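Local coordinates for uncharacterized protein YJL217W (PDB 3O12) that functions in the galactose metabolic pathway through the GAL83 protein and may control the level of ENO1, at residues A[96-101]-A[196-201]; A[114-119]-A[123-128]. One frame throughout, in Å; residues are numbered along the deposited sequence.

Interaction 1. Residues A[96-101]-A[196-201]; sequences LYDQAG and GGLKVT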
ATOM      1  N   LEU A  96     -11.949   5.701  11.821  1.00 38.70           N
ATOM      2  CA  LEU A  96     -11.442   4.383  12.174  1.00 36.13           C
ATOM      3  C   LEU A  96     -11.309   3.470  10.949  1.00 40.92           C
ATOM      4  O   LEU A  96     -12.255   3.296  10.179  1.00 42.78           O
ATOM      5  CB  LEU A  96     -12.349   3.728  13.223  1.00 43.99           C
ATOM      6  CG  LEU A  96     -11.941   2.341  13.728  1.00 46.15           C
ATOM      7  CD1 LEU A  96     -10.615   2.400  14.481  1.00 45.58           C
ATOM      8  CD2 LEU A  96     -13.033   1.740  14.605  1.00 44.68           C
ATOM      9  N   TYR A  97     -10.120   2.898  10.786  1.00 39.90           N
ATOM     10  CA  TYR A  97      -9.820   1.938   9.721  1.00 37.07           C
ATOM     11  C   TYR A  97      -9.480   2.561   8.366  1.00 34.49           C
ATOM     12  O   TYR A  97      -9.149   1.831   7.437  1.00 26.50           O
ATOM     13  CB  TYR A  97     -10.933   0.892   9.564  1.00 36.98           C
ATOM     14  CG  TYR A  97     -11.181   0.059  10.805  1.00 48.92           C
ATOM     15  CD1 TYR A  97     -10.146  -0.645  11.412  1.00 52.28           C
ATOM     16  CD2 TYR A  97     -12.451  -0.034  11.360  1.00 58.52           C
ATOM     17  CE1 TYR A  97     -10.367  -1.411  12.544  1.00 59.35           C
ATOM     18  CE2 TYR A  97     -12.684  -0.798  12.491  1.00 62.31           C
ATOM     19  CZ  TYR A  97     -11.639  -1.485  13.078  1.00 65.67           C
ATOM     20  OH  TYR A  97     -11.865  -2.247  14.205  1.00 71.25           O
ATOM     21  N   ASP A  98      -9.567   3.888   8.249  1.00 24.32           N
ATOM     22  CA  ASP A  98      -9.100   4.573   7.043  1.00 27.18           C
ATOM     23  C   ASP A  98      -7.648   4.200   6.794  1.00 24.29           C
ATOM     24  O   ASP A  98      -6.829   4.292   7.704  1.00 23.87           O
ATOM     25  CB  ASP A  98      -9.180   6.089   7.200  1.00 28.59           C
ATOM     26  CG  ASP A  98     -10.586   6.625   7.045  1.00 40.85           C
ATOM     27  OD1 ASP A  98     -11.543   5.820   7.020  1.00 35.82           O
ATOM     28  OD2 ASP A  98     -10.725   7.863   6.949  1.00 39.18           O
ATOM     29  N   GLN A  99      -7.329   3.805   5.563  1.00 17.95           N
ATOM     30  CA  GLN A  99      -5.987   3.344   5.221  1.00 17.57           C
ATOM     31  C   GLN A  99      -5.566   3.820   3.837  1.00 15.44           C
ATOM     32  O   GLN A  99      -6.362   3.822   2.896  1.00 16.85           O
ATOM     33  CB  GLN A  99      -5.928   1.812   5.135  1.00 27.55           C
ATOM     34  CG  GLN A  99      -6.524   1.030   6.269  1.00 35.88           C
ATOM     35  CD  GLN A  99      -6.786  -0.411   5.868  1.00 26.82           C
ATOM     36  OE1 GLN A  99      -6.040  -1.005   5.074  1.00 26.57           O
ATOM     37  NE2 GLN A  99      -7.861  -0.978   6.398  1.00 28.42           N
ATOM     38  N   ALA A 100      -4.294   4.160   3.702  1.00 12.85           N
ATOM     39  CA  ALA A 100      -3.719   4.380   2.384  1.00 14.53           C
ATOM     40  C   ALA A 100      -2.225   4.108   2.420  1.00 13.13           C
ATOM     41  O   ALA A 100      -1.575   4.240   3.466  1.00 14.47           O
ATOM     42  CB  ALA A 100      -4.011   5.792   1.892  1.00 16.65           C
ATOM     43  N   GLY A 101      -1.683   3.727   1.272  1.00 12.09           N
ATOM     44  CA  GLY A 101      -0.268   3.446   1.169  1.00 12.75           C
ATOM     45  C   GLY A 101       0.051   2.709  -0.105  1.00 10.67           C
ATOM     46  O   GLY A 101      -0.342   3.130  -1.199  1.00 12.18           O
ATOM     47  N   GLY A 196     -17.338   5.224   3.146  1.00 26.20           N
ATOM     48  CA  GLY A 196     -16.341   5.633   2.176  1.00 24.59           C
ATOM     49  C   GLY A 196     -16.012   7.104   2.286  1.00 23.21           C
ATOM     50  O   GLY A 196     -16.416   7.776   3.242  1.00 25.80           O
ATOM     51  N   GLY A 197     -15.265   7.612   1.313  1.00 21.01           N
ATOM     52  CA  GLY A 197     -15.030   9.039   1.229  1.00 23.43           C
ATOM     53  C   GLY A 197     -13.623   9.505   1.558  1.00 22.68           C
ATOM     54  O   GLY A 197     -13.361  10.708   1.567  1.00 24.13           O
ATOM     55  N   LEU A 198     -12.714   8.574   1.828  1.00 20.79           N
ATOM     56  CA  LEU A 198     -11.331   8.957   2.090  1.00 19.86           C
ATOM     57  C   LEU A 198     -10.683   9.479   0.812  1.00 20.08           C
ATOM     58  O   LEU A 198     -10.652   8.786  -0.198  1.00 20.13           O
ATOM     59  CB  LEU A 198     -10.525   7.770   2.619  1.00 20.97           C
ATOM     60  CG  LEU A 198      -9.008   7.974   2.672  1.00 18.50           C
ATOM     61  CD1 LEU A 198      -8.664   9.086   3.646  1.00 25.00           C
ATOM     62  CD2 LEU A 198      -8.309   6.692   3.083  1.00 19.61           C
ATOM     63  N   LYS A 199     -10.179  10.706   0.857  1.00 19.41           N
ATOM     64  CA  LYS A 199      -9.511  11.294  -0.297  0.54 17.88           C
ATOM     65  C   LYS A 199      -8.001  11.139  -0.174  1.00 18.50           C
ATOM     66  O   LYS A 199      -7.419  11.468   0.857  1.00 20.23           O
ATOM     67  CB  LYS A 199      -9.871  12.775  -0.436  0.54 21.91           C
ATOM     68  CG  LYS A 199     -11.359  13.054  -0.522  0.54 23.36           C
ATOM     69  CD  LYS A 199     -11.623  14.556  -0.523  0.54 32.06           C
ATOM     70  CE  LYS A 199     -13.101  14.873  -0.357  0.54 40.80           C
ATOM     71  NZ  LYS A 199     -13.894  14.474  -1.547  0.54 46.12           N
ATOM     72  N   VAL A 200      -7.371  10.628  -1.229  1.00 19.19           N
ATOM     73  CA  VAL A 200      -5.928  10.406  -1.240  1.00 18.45           C
ATOM     74  C   VAL A 200      -5.325  10.763  -2.597  1.00 16.31           C
ATOM     75  O   VAL A 200      -5.870  10.395  -3.643  1.00 17.40           O
ATOM     76  CB  VAL A 200      -5.577   8.924  -0.955  1.00 19.48           C
ATOM     77  CG1 VAL A 200      -4.087   8.785  -0.653  1.00 18.34           C
ATOM     78  CG2 VAL A 200      -6.409   8.373   0.190  1.00 25.36           C
ATOM     79  N   THR A 201      -4.201  11.473  -2.580  1.00 16.31           N
ATOM     80  CA  THR A 201      -3.418  11.698  -3.789  1.00 16.66           C
ATOM     81  C   THR A 201      -2.092  10.945  -3.736  1.00 15.93           C
ATOM     82  O   THR A 201      -1.360  11.019  -2.748  1.00 16.67           O
ATOM     83  CB  THR A 201      -3.150  13.196  -4.010  1.00 17.62           C
ATOM     84  OG1 THR A 201      -4.398  13.858  -4.253  1.00 19.79           O
ATOM     85  CG2 THR A 201      -2.235  13.412  -5.200  1.00 17.76           C
TER
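The methyl of Ala100 sits astride the fork of Val200, its CB 3.9 Å from Val200 CG1 and equally far from Val200 CG2. Both CB atoms point across the gap, and with CG1 of Val200 opposite its own backbone N (chi1 -167°), the rotation turns both branches toward the alanine. One step back along each chain, Leu198 CD2 comes to 3.5 Å from Gln99 O, laid against the Gln99 peptide. Its other methyl, CD1, passes alongside the Asp98 carboxylate at 4.1 Å from OD2, the two side chains running past one another and heading opposite ways. The carboxylate's polar partners lie elsewhere: OD2 accepts a bond from Glu94 N and a weak one from Ser95 N, which ties the loop ahead of the strand to Asp98.

This buried patch is small, 174 Å² in all, and no hydrogen bond crosses it; the CA atoms of Ala100 and Val200 stay 7.4 Å apart. Away from it the two chains part company. Lys199 leaves on the far side of its strand into an exposed position, and Gly196 is exposed too. Gln99 is a different case, a buried side chain whose CB points away from 196-201, into its own surroundings: NE2 bonds to Tyr97 O in that carbonyl's plane, 3.3 Å away, while OE1 is hydrogen-bonded to Lys113 NZ.

Val89, from the strand beside 199-208, touches both Ala100 and Val200, and Tyr93 also meets Ala100. Side chains of two antiparallel sheets thus pack face to face, with no backbone bonds between these segments, as in a beta sandwich, here probably of the concanavalin A-like type.

Interaction 2. Residues A[114-119]-A[123-128]; sequences AGIEIS and AMLSSV. With EDO (1,2-ethanediol), chain F; EDO (1,2-ethanediol), chain I; EDO (1,2-ethanediol), chain G.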
ATOM      1  N   ALA A 114       1.011  -1.656   3.120  1.00 10.94           N
ATOM      2  CA  ALA A 114       1.689  -0.878   4.152  1.00 11.26           C
ATOM      3  C   ALA A 114       1.350   0.585   3.989  1.00 11.86           C
ATOM      4  O   ALA A 114       1.141   1.054   2.877  1.00 12.77           O
ATOM      5  CB  ALA A 114       3.198  -1.074   4.058  1.00 14.04           C
ATOM      6  N   GLY A 115       1.287   1.307   5.092  1.00 12.06           N
ATOM      7  CA  GLY A 115       1.013   2.734   5.036  1.00 12.70           C
ATOM      8  C   GLY A 115       0.421   3.214   6.334  1.00 13.34           C
ATOM      9  O   GLY A 115       0.732   2.667   7.391  1.00 16.35           O
ATOM     10  N   ILE A 116      -0.417   4.238   6.255  1.00 14.66           N
ATOM     11  CA  ILE A 116      -1.065   4.787   7.437  1.00 16.27           C
ATOM     12  C   ILE A 116      -2.455   4.193   7.579  1.00 24.25           C
ATOM     13  O   ILE A 116      -3.153   3.953   6.591  1.00 22.63           O
ATOM     14  CB  ILE A 116      -1.136   6.315   7.365  1.00 21.55           C
ATOM     15  CG1 ILE A 116       0.256   6.909   7.570  1.00 22.71           C
ATOM     16  CG2 ILE A 116      -2.113   6.867   8.406  1.00 24.46           C
ATOM     17  CD1 ILE A 116       0.828   6.670   8.957  1.00 24.10           C
ATOM     18  N   GLU A 117      -2.841   3.926   8.819  1.00 21.22           N
ATOM     19  CA  GLU A 117      -4.155   3.387   9.109  1.00 22.43           C
ATOM     20  C   GLU A 117      -4.606   4.003  10.413  1.00 25.51           C
ATOM     21  O   GLU A 117      -3.791   4.225  11.309  1.00 28.61           O
ATOM     22  CB  GLU A 117      -4.083   1.873   9.270  1.00 28.19           C
ATOM     23  CG  GLU A 117      -5.407   1.226   9.619  1.00 39.65           C
ATOM     24  CD  GLU A 117      -5.254  -0.234   9.973  1.00 53.89           C
ATOM     25  OE1 GLU A 117      -4.163  -0.614  10.450  1.00 58.51           O
ATOM     26  OE2 GLU A 117      -6.225  -0.998   9.782  1.00 57.42           O
ATOM     27  N   ILE A 118      -5.893   4.292  10.525  1.00 23.62           N
ATOM     28  CA  ILE A 118      -6.426   4.750  11.809  1.00 27.19           C
ATOM     29  C   ILE A 118      -6.918   3.555  12.622  1.00 38.08           C
ATOM     30  O   ILE A 118      -7.926   2.937  12.284  1.00 40.24           O
ATOM     31  CB  ILE A 118      -7.563   5.763  11.629  1.00 34.52           C
ATOM     32  CG1 ILE A 118      -7.140   6.888  10.684  1.00 34.01           C
ATOM     33  CG2 ILE A 118      -7.991   6.328  12.974  1.00 35.91           C
ATOM     34  CD1 ILE A 118      -5.792   7.489  11.006  1.00 40.28           C
ATOM     35  N   SER A 119      -6.188   3.216  13.681  1.00 41.38           N
ATOM     36  CA  SER A 119      -6.570   2.109  14.549  1.00 44.30           C
ATOM     37  C   SER A 119      -6.153   2.410  15.980  1.00 55.13           C
ATOM     38  O   SER A 119      -5.199   3.155  16.214  1.00 48.09           O
ATOM     39  CB  SER A 119      -5.942   0.795  14.077  1.00 55.79           C
ATOM     40  OG  SER A 119      -4.536   0.798  14.259  1.00 63.64           O
ATOM     41  N   ALA A 123      -3.107   7.812  14.240  1.00 27.28           N
ATOM     42  CA  ALA A 123      -2.601   7.455  12.920  1.00 27.14           C
ATOM     43  C   ALA A 123      -1.446   6.487  13.136  1.00 26.77           C
ATOM     44  O   ALA A 123      -0.457   6.813  13.808  1.00 27.57           O
ATOM     45  CB  ALA A 123      -2.134   8.680  12.176  1.00 25.04           C
HETATM   46  N   MSE A 124      -1.601   5.286  12.602  1.00 22.72           N
HETATM   47  CA  MSE A 124      -0.639   4.216  12.803  1.00 18.36           C
HETATM   48  C   MSE A 124       0.106   3.924  11.517  1.00 16.78           C
HETATM   49  O   MSE A 124      -0.494   3.904  10.449  1.00 23.38           O
HETATM   50  CB  MSE A 124      -1.374   2.947  13.217  1.00 23.84           C
HETATM   51  CG  MSE A 124      -2.225   3.121  14.450  1.00 29.37           C
HETATM   52 SE   MSE A 124      -1.154   3.064  16.071  0.55 34.03          SE
HETATM   53  CE  MSE A 124      -0.992   1.143  16.261  1.00 41.80           C
ATOM     54  N   LEU A 125       1.412   3.715  11.622  1.00 16.83           N
ATOM     55  CA  LEU A 125       2.158   3.108  10.529  1.00 16.68           C
ATOM     56  C   LEU A 125       1.966   1.609  10.663  1.00 15.85           C
ATOM     57  O   LEU A 125       2.304   1.004  11.678  1.00 18.55           O
ATOM     58  CB  LEU A 125       3.641   3.476  10.591  1.00 24.14           C
ATOM     59  CG  LEU A 125       4.465   3.037   9.372  1.00 30.10           C
ATOM     60  CD1 LEU A 125       3.954   3.690   8.108  1.00 34.95           C
ATOM     61  CD2 LEU A 125       5.940   3.343   9.578  1.00 41.05           C
ATOM     62  N   SER A 126       1.417   1.015   9.618  1.00 14.15           N
ATOM     63  CA  SER A 126       0.925  -0.348   9.668  1.00 14.69           C
ATOM     64  C   SER A 126       1.364  -1.110   8.436  1.00 13.46           C
ATOM     65  O   SER A 126       1.491  -0.544   7.346  1.00 13.50           O
ATOM     66  CB  SER A 126      -0.602  -0.309   9.730  1.00 19.92           C
ATOM     67  OG  SER A 126      -1.170  -1.598   9.640  1.00 29.65           O
ATOM     68  N   SER A 127       1.599  -2.401   8.593  1.00 12.05           N
ATOM     69  CA  SER A 127       1.812  -3.271   7.451  1.00 12.26           C
ATOM     70  C   SER A 127       1.153  -4.609   7.681  1.00 10.94           C
ATOM     71  O   SER A 127       1.075  -5.082   8.819  1.00 11.56           O
ATOM     72  CB  SER A 127       3.298  -3.445   7.120  1.00 13.85           C
ATOM     73  OG  SER A 127       4.008  -4.037   8.178  1.00 17.06           O
ATOM     74  N   VAL A 128       0.659  -5.207   6.604  1.00 12.12           N
ATOM     75  CA  VAL A 128       0.049  -6.523   6.655  1.00 11.64           C
ATOM     76  C   VAL A 128       0.668  -7.373   5.566  1.00 11.18           C
ATOM     77  O   VAL A 128       0.563  -7.041   4.384  1.00 11.90           O
ATOM     78  CB  VAL A 128      -1.468  -6.467   6.451  1.00 11.85           C
ATOM     79  CG1 VAL A 128      -2.069  -7.891   6.493  1.00 14.19           C
ATOM     80  CG2 VAL A 128      -2.121  -5.592   7.513  1.00 13.49           C
TER
HETATM   81  C1  EDO F 205      -1.894  -0.700   5.484  1.00 39.24           C
HETATM   82  O1  EDO F 205      -2.111   0.592   6.069  1.00 38.90           O
HETATM   83  C2  EDO F 205      -1.503  -1.718   6.551  1.00 32.17           C
HETATM   84  O2  EDO F 205      -2.601  -1.891   7.448  1.00 38.43           O
HETATM   85  C1  EDO I 208       5.041  -0.736  11.633  1.00 50.37           C
HETATM   86  O1  EDO I 208       6.065  -1.470  12.311  1.00 54.52           O
HETATM   87  C2  EDO I 208       4.166  -1.705  10.847  1.00 38.79           C
HETATM   88  O2  EDO I 208       4.995  -2.659  10.178  1.00 31.63           O
HETATM   89  C1  EDO G 206      -5.150  -3.828   8.760  1.00 31.96           C
HETATM   90  O1  EDO G 206      -4.847  -2.539   8.216  1.00 46.42           O
HETATM   91  C2  EDO G 206      -6.220  -4.494   7.907  1.00 25.94           C
HETATM   92  O2  EDO G 206      -7.302  -3.590   7.640  1.00 46.52           O
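With chi1 at -57° and further bends at chi2 and chi3, Met124, modelled as selenomethionine, folds over Ser119, bringing its CG to 3.3 Å from Ser119 OG. Glu117 does the reverse, running out straight with its CG opposite the backbone N (chi1 178°), on the same face of the sheet as Met124 and Ser126. The setting is an antiparallel beta hairpin made by strands 110-119 and 122-131. Two hydrogen-bonded pairs hold it: Gly115 N and O with Ser126 O and N, and Glu117 N and O with Met124 O and N, the shortest of the four bonds being Met124 N to Glu117 O at 2.8 Å. Between these pairs, Ile116 CA approaches Met124 O at 3.2 Å in a CA-H...O contact.

On the other face the packing is largely apolar. Ala123 CB lies 4.0 Å from Ile118 CD1 and slightly further from CG2 of Ile116, whose own CD1 curls back over the neighbouring strand toward Met124 O. Strand 158-164 adds Val163 against Leu125 and Ile161 against both Ala114 and Ser127, whose OG is held by Arg174 and a 1,2-ethanediol.

The Glu117 and Ser126 end of the first face is polar and holds two more diols, probably from the crystallisation liquor, which may mark a pocket but identify no natural ligand. Trp136 NE1 bonds to Ser126 OG and more weakly to Glu117 OE1. One diol shares a 2.6 Å hydrogen bond between its O2 and Ser126 OG; the other donates from its O1 to Glu117 OE2, also at 2.6 Å.

After the early strands up to 83-91, the chain reaches 96-101, turns a corner at Gly101, and returns along 114-119, which folds directly back as 123-128; interaction 2 therefore closes a short hairpin loop. Interaction 1 closes much later, when 196-201 arrives, so the hairpin is nested inside its long loop. The two contacts share a sheet: strands 99-100 and 110-119 are neighbours, with Tyr97 N probably bonded to Ile118 O at 2.7 Å, and Gln99 packing on Glu117. Interaction 2 thus joins adjacent strands within one sheet, whereas interaction 1 ties that sheet to the seven-stranded one containing 199-208.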